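Local coordinates for IPT/TIG domain-containing protein BACOVA_02650 (Bacteroides ovatus, PDB 5E7H) that binds polysaccharide at the cell surface and probably captures xyloglucan before its transport into the periplasm for degradation, at residues I27-V32 with D52-V57; V19-Q24 with G66-T71. All coordinates share one frame; numbering follows the deposited sequence.

Interaction 1 of 2, residues I27-V32 with D52-V57; sequences IEVSRV and DEISFV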
# COMPACT_ATOMS: atom_id res chain seq x y z
N ILE A 27 -7.23 8.17 25.76
CA ILE A 27 -6.85 8.47 27.14
C ILE A 27 -6.67 7.17 27.92
O ILE A 27 -7.59 6.37 28.03
CB ILE A 27 -7.90 9.36 27.82
CG1 ILE A 27 -8.01 10.69 27.07
CG2 ILE A 27 -7.55 9.61 29.29
CD1 ILE A 27 -9.32 11.43 27.30
N GLU A 28 -5.47 6.98 28.47
CA GLU A 28 -5.13 5.77 29.22
C GLU A 28 -5.47 4.53 28.42
O GLU A 28 -6.27 3.70 28.84
CB GLU A 28 -5.85 5.75 30.58
CG GLU A 28 -5.19 6.62 31.62
CD GLU A 28 -3.82 6.11 32.03
OE1 GLU A 28 -3.74 5.06 32.69
OE2 GLU A 28 -2.82 6.77 31.69
N VAL A 29 -4.85 4.42 27.25
CA VAL A 29 -5.05 3.25 26.39
C VAL A 29 -4.59 2.01 27.14
O VAL A 29 -3.45 1.95 27.60
CB VAL A 29 -4.28 3.41 25.07
CG1 VAL A 29 -4.31 2.11 24.25
CG2 VAL A 29 -4.86 4.57 24.26
N SER A 30 -5.48 1.05 27.28
CA SER A 30 -5.21 -0.14 28.07
C SER A 30 -5.10 -1.39 27.20
O SER A 30 -4.65 -2.43 27.66
CB SER A 30 -6.31 -0.34 29.12
OG SER A 30 -7.58 -0.53 28.53
N ARG A 31 -5.48 -1.28 25.94
CA ARG A 31 -5.38 -2.41 25.04
C ARG A 31 -5.45 -1.97 23.60
O ARG A 31 -6.27 -1.13 23.25
CB ARG A 31 -6.49 -3.42 25.31
CG ARG A 31 -6.31 -4.72 24.59
CD ARG A 31 -7.50 -5.63 24.79
NE ARG A 31 -7.25 -6.96 24.27
CZ ARG A 31 -8.18 -7.90 24.14
NH1 ARG A 31 -9.44 -7.65 24.50
NH2 ARG A 31 -7.86 -9.09 23.65
N VAL A 32 -4.57 -2.53 22.77
CA VAL A 32 -4.70 -2.44 21.32
C VAL A 32 -4.63 -3.86 20.76
O VAL A 32 -3.59 -4.51 20.81
CB VAL A 32 -3.62 -1.54 20.67
CG1 VAL A 32 -3.70 -1.58 19.14
CG2 VAL A 32 -3.76 -0.11 21.16
N ASP A 52 -4.73 12.25 20.65
CA ASP A 52 -5.34 12.17 19.32
C ASP A 52 -4.56 11.28 18.36
O ASP A 52 -4.88 11.20 17.19
CB ASP A 52 -5.50 13.56 18.71
CG ASP A 52 -4.17 14.30 18.55
OD1 ASP A 52 -3.11 13.70 18.81
OD2 ASP A 52 -4.20 15.48 18.16
N GLU A 53 -3.53 10.61 18.87
CA GLU A 53 -2.73 9.72 18.04
C GLU A 53 -2.06 8.65 18.88
O GLU A 53 -1.58 8.91 19.98
CB GLU A 53 -1.69 10.52 17.26
CG GLU A 53 -0.80 9.67 16.36
CD GLU A 53 0.28 10.48 15.66
OE1 GLU A 53 1.47 10.23 15.94
OE2 GLU A 53 -0.06 11.34 14.83
N ILE A 54 -2.03 7.43 18.35
CA ILE A 54 -1.19 6.40 18.94
C ILE A 54 -0.37 5.74 17.84
O ILE A 54 -0.75 5.72 16.65
CB ILE A 54 -1.98 5.33 19.71
CG1 ILE A 54 -2.92 4.57 18.78
CG2 ILE A 54 -2.78 5.99 20.85
CD1 ILE A 54 -3.61 3.39 19.46
N SER A 55 0.79 5.23 18.23
CA SER A 55 1.62 4.49 17.30
C SER A 55 2.35 3.35 17.98
O SER A 55 2.54 3.36 19.19
CB SER A 55 2.63 5.40 16.61
OG SER A 55 3.52 5.98 17.56
N PHE A 56 2.74 2.37 17.18
CA PHE A 56 3.43 1.19 17.67
C PHE A 56 4.02 0.47 16.48
O PHE A 56 3.54 0.63 15.35
CB PHE A 56 2.49 0.26 18.42
CG PHE A 56 1.29 -0.14 17.61
CD1 PHE A 56 1.33 -1.23 16.76
CD2 PHE A 56 0.12 0.60 17.70
CE1 PHE A 56 0.22 -1.58 16.00
CE2 PHE A 56 -0.99 0.26 16.94
CZ PHE A 56 -0.94 -0.82 16.11
N VAL A 57 5.03 -0.35 16.74
CA VAL A 57 5.60 -1.20 15.72
C VAL A 57 4.79 -2.49 15.60
O VAL A 57 4.48 -3.09 16.64
CB VAL A 57 7.05 -1.51 16.08
CG1 VAL A 57 7.65 -2.48 15.09
CG2 VAL A 57 7.87 -0.21 16.12
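V32 meets both I54 and F56, one methyl to each. Its CG2 lies beside the end of I54, with V32 CG2 3.9 Å from I54 CD1. The two side chains run alongside and past one another, each pointing at the other's sheet. V32 and F56 come from the two sheets to meet, and V32 CG1 lies 3.9 Å from F56 CE2. The methyl is oblique to the ring and is also near the adjacent ring carbon, with V32 CG1 4.2 Å from F56 CZ. CG1 of V32 is anti to the backbone N (chi1 175°), which places the two methyls for their separate partners. I54 also uses two branches. CG1 stands between the backbone N and the carbonyl carbon (chi1 63°) and carries CD1 to V32. The other branch meets V29, with I54 CG2 4.2 Å from V29 CG2. The backbones lie well apart, 9.0 Å from V29 CA to I54 CA. This is face-to-face packing of two sheets in the IPT/TIG domain. A classic beta bulge at S30 and R31, opposite T71, lies between the two valines. The chemistry is purely apolar, consistent with a contact that rests on burial of apolar surface rather than on directed bonds.

Interaction 2 of 2, residues V19-Q24 with G66-T71; sequences VTITGQ and GHISVT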
# COMPACT_ATOMS: atom_id res chain seq x y z
N VAL A 19 2.97 1.59 12.83
CA VAL A 19 1.55 1.81 12.55
C VAL A 19 1.12 3.02 13.35
O VAL A 19 1.42 3.10 14.53
CB VAL A 19 0.70 0.59 12.97
CG1 VAL A 19 -0.77 0.78 12.54
CG2 VAL A 19 1.26 -0.67 12.37
N THR A 20 0.42 3.94 12.70
CA THR A 20 -0.06 5.15 13.36
C THR A 20 -1.57 5.23 13.20
O THR A 20 -2.09 4.99 12.12
CB THR A 20 0.60 6.42 12.77
OG1 THR A 20 2.02 6.30 12.86
CG2 THR A 20 0.17 7.64 13.55
N ILE A 21 -2.25 5.53 14.30
CA ILE A 21 -3.70 5.66 14.32
C ILE A 21 -4.04 7.04 14.83
O ILE A 21 -3.62 7.42 15.90
CB ILE A 21 -4.36 4.61 15.22
CG1 ILE A 21 -3.97 3.21 14.76
CG2 ILE A 21 -5.88 4.79 15.23
CD1 ILE A 21 -4.43 2.12 15.71
N THR A 22 -4.82 7.79 14.06
CA THR A 22 -5.28 9.10 14.52
C THR A 22 -6.74 9.02 14.96
O THR A 22 -7.50 8.17 14.49
CB THR A 22 -5.16 10.17 13.43
OG1 THR A 22 -6.01 9.83 12.34
CG2 THR A 22 -3.74 10.25 12.92
N GLY A 23 -7.12 9.90 15.86
CA GLY A 23 -8.47 9.88 16.38
C GLY A 23 -8.60 10.84 17.53
O GLY A 23 -7.95 11.88 17.56
N GLN A 24 -9.44 10.47 18.49
CA GLN A 24 -9.71 11.33 19.62
C GLN A 24 -9.91 10.51 20.88
O GLN A 24 -10.39 9.38 20.82
CB GLN A 24 -10.95 12.19 19.35
CG GLN A 24 -10.75 13.23 18.26
CD GLN A 24 -12.04 13.94 17.88
OE1 GLN A 24 -13.12 13.34 17.88
NE2 GLN A 24 -11.94 15.22 17.56
N GLY A 66 -9.26 -8.62 9.63
CA GLY A 66 -9.94 -8.25 10.86
C GLY A 66 -9.91 -6.75 11.05
O GLY A 66 -9.81 -6.00 10.09
N HIS A 67 -10.04 -6.32 12.31
CA HIS A 67 -9.99 -4.91 12.64
C HIS A 67 -9.09 -4.68 13.84
O HIS A 67 -8.87 -5.59 14.63
CB HIS A 67 -11.38 -4.37 12.93
CG HIS A 67 -12.33 -4.56 11.80
ND1 HIS A 67 -12.45 -3.64 10.78
CD2 HIS A 67 -13.17 -5.58 11.48
CE1 HIS A 67 -13.34 -4.07 9.90
NE2 HIS A 67 -13.79 -5.25 10.30
N ILE A 68 -8.60 -3.46 13.97
CA ILE A 68 -7.90 -3.04 15.18
C ILE A 68 -8.90 -2.50 16.20
O ILE A 68 -9.76 -1.69 15.87
CB ILE A 68 -6.84 -1.97 14.87
CG1 ILE A 68 -5.82 -2.49 13.85
CG2 ILE A 68 -6.15 -1.52 16.16
CD1 ILE A 68 -4.84 -1.45 13.38
N SER A 69 -8.81 -3.00 17.44
CA SER A 69 -9.64 -2.51 18.55
C SER A 69 -8.77 -1.77 19.55
O SER A 69 -7.76 -2.30 20.01
CB SER A 69 -10.35 -3.67 19.24
OG SER A 69 -11.25 -4.31 18.35
N VAL A 70 -9.18 -0.55 19.91
CA VAL A 70 -8.48 0.27 20.88
C VAL A 70 -9.36 0.46 22.11
O VAL A 70 -10.48 0.94 22.00
CB VAL A 70 -8.09 1.65 20.29
CG1 VAL A 70 -7.38 2.52 21.35
CG2 VAL A 70 -7.23 1.49 19.05
N THR A 71 -8.85 0.07 23.27
CA THR A 71 -9.56 0.30 24.53
C THR A 71 -8.91 1.47 25.26
O THR A 71 -7.70 1.48 25.47
CB THR A 71 -9.56 -0.93 25.44
OG1 THR A 71 -10.19 -2.03 24.76
CG2 THR A 71 -10.33 -0.65 26.73
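I21 meets I68 and V70 through aliphatic carbon alone, so this interface has no ring or other flat group with faces or edges to fill. I21 and I68 reach toward each other tip to tip. The end methyl of I21 does the touching, with I21 CD1 4.1 Å from I68 CG2. The same methyl lies 4.3 Å from I68 CD1, so it meets both branches of that residue. V70 adds a looser contact, with I21 CD1 4.4 Å from V70 CG2. In I21, CG1 is anti to the carbonyl carbon (chi1 -58°), and the chain then runs on extended to put CD1 foremost. The backbones are spaced as in stacked sheets, 9.7 Å from I21 CA to I68 CA, and exchange no hydrogen bond. All three touching residues are buried, as expected in the core of an immunoglobulin-like sandwich. Strand 18-24 lies between strands 4-8 and 53-57 in one sheet, and I21 also packs on I54. Strand 68-72 lies between strands 31-34 and 75-78 in the other sheet, where I68 rests on V32 and I34.

Interactions 1 and 2 belong to one apolar core in the IPT/TIG domain, with centres about 7 Å apart. The segments come in the order 19-24, 27-32, 52-57, 66-71, so interaction 2 spans interaction 1 along the chain. Strands 18-24 and 53-57 are antiparallel neighbours in one sheet. Strands 31-34 and 68-72 are antiparallel neighbours in the other. Each interaction therefore joins the same two sheets. Within the first sheet the backbones probably hydrogen bond, with V19 N 2.8 Å from F56 O and I21 N 2.8 Å from I54 O. The two contacts are neighbouring parts of the packing between the sheets. This fragment also holds the xyloglucan-binding domain.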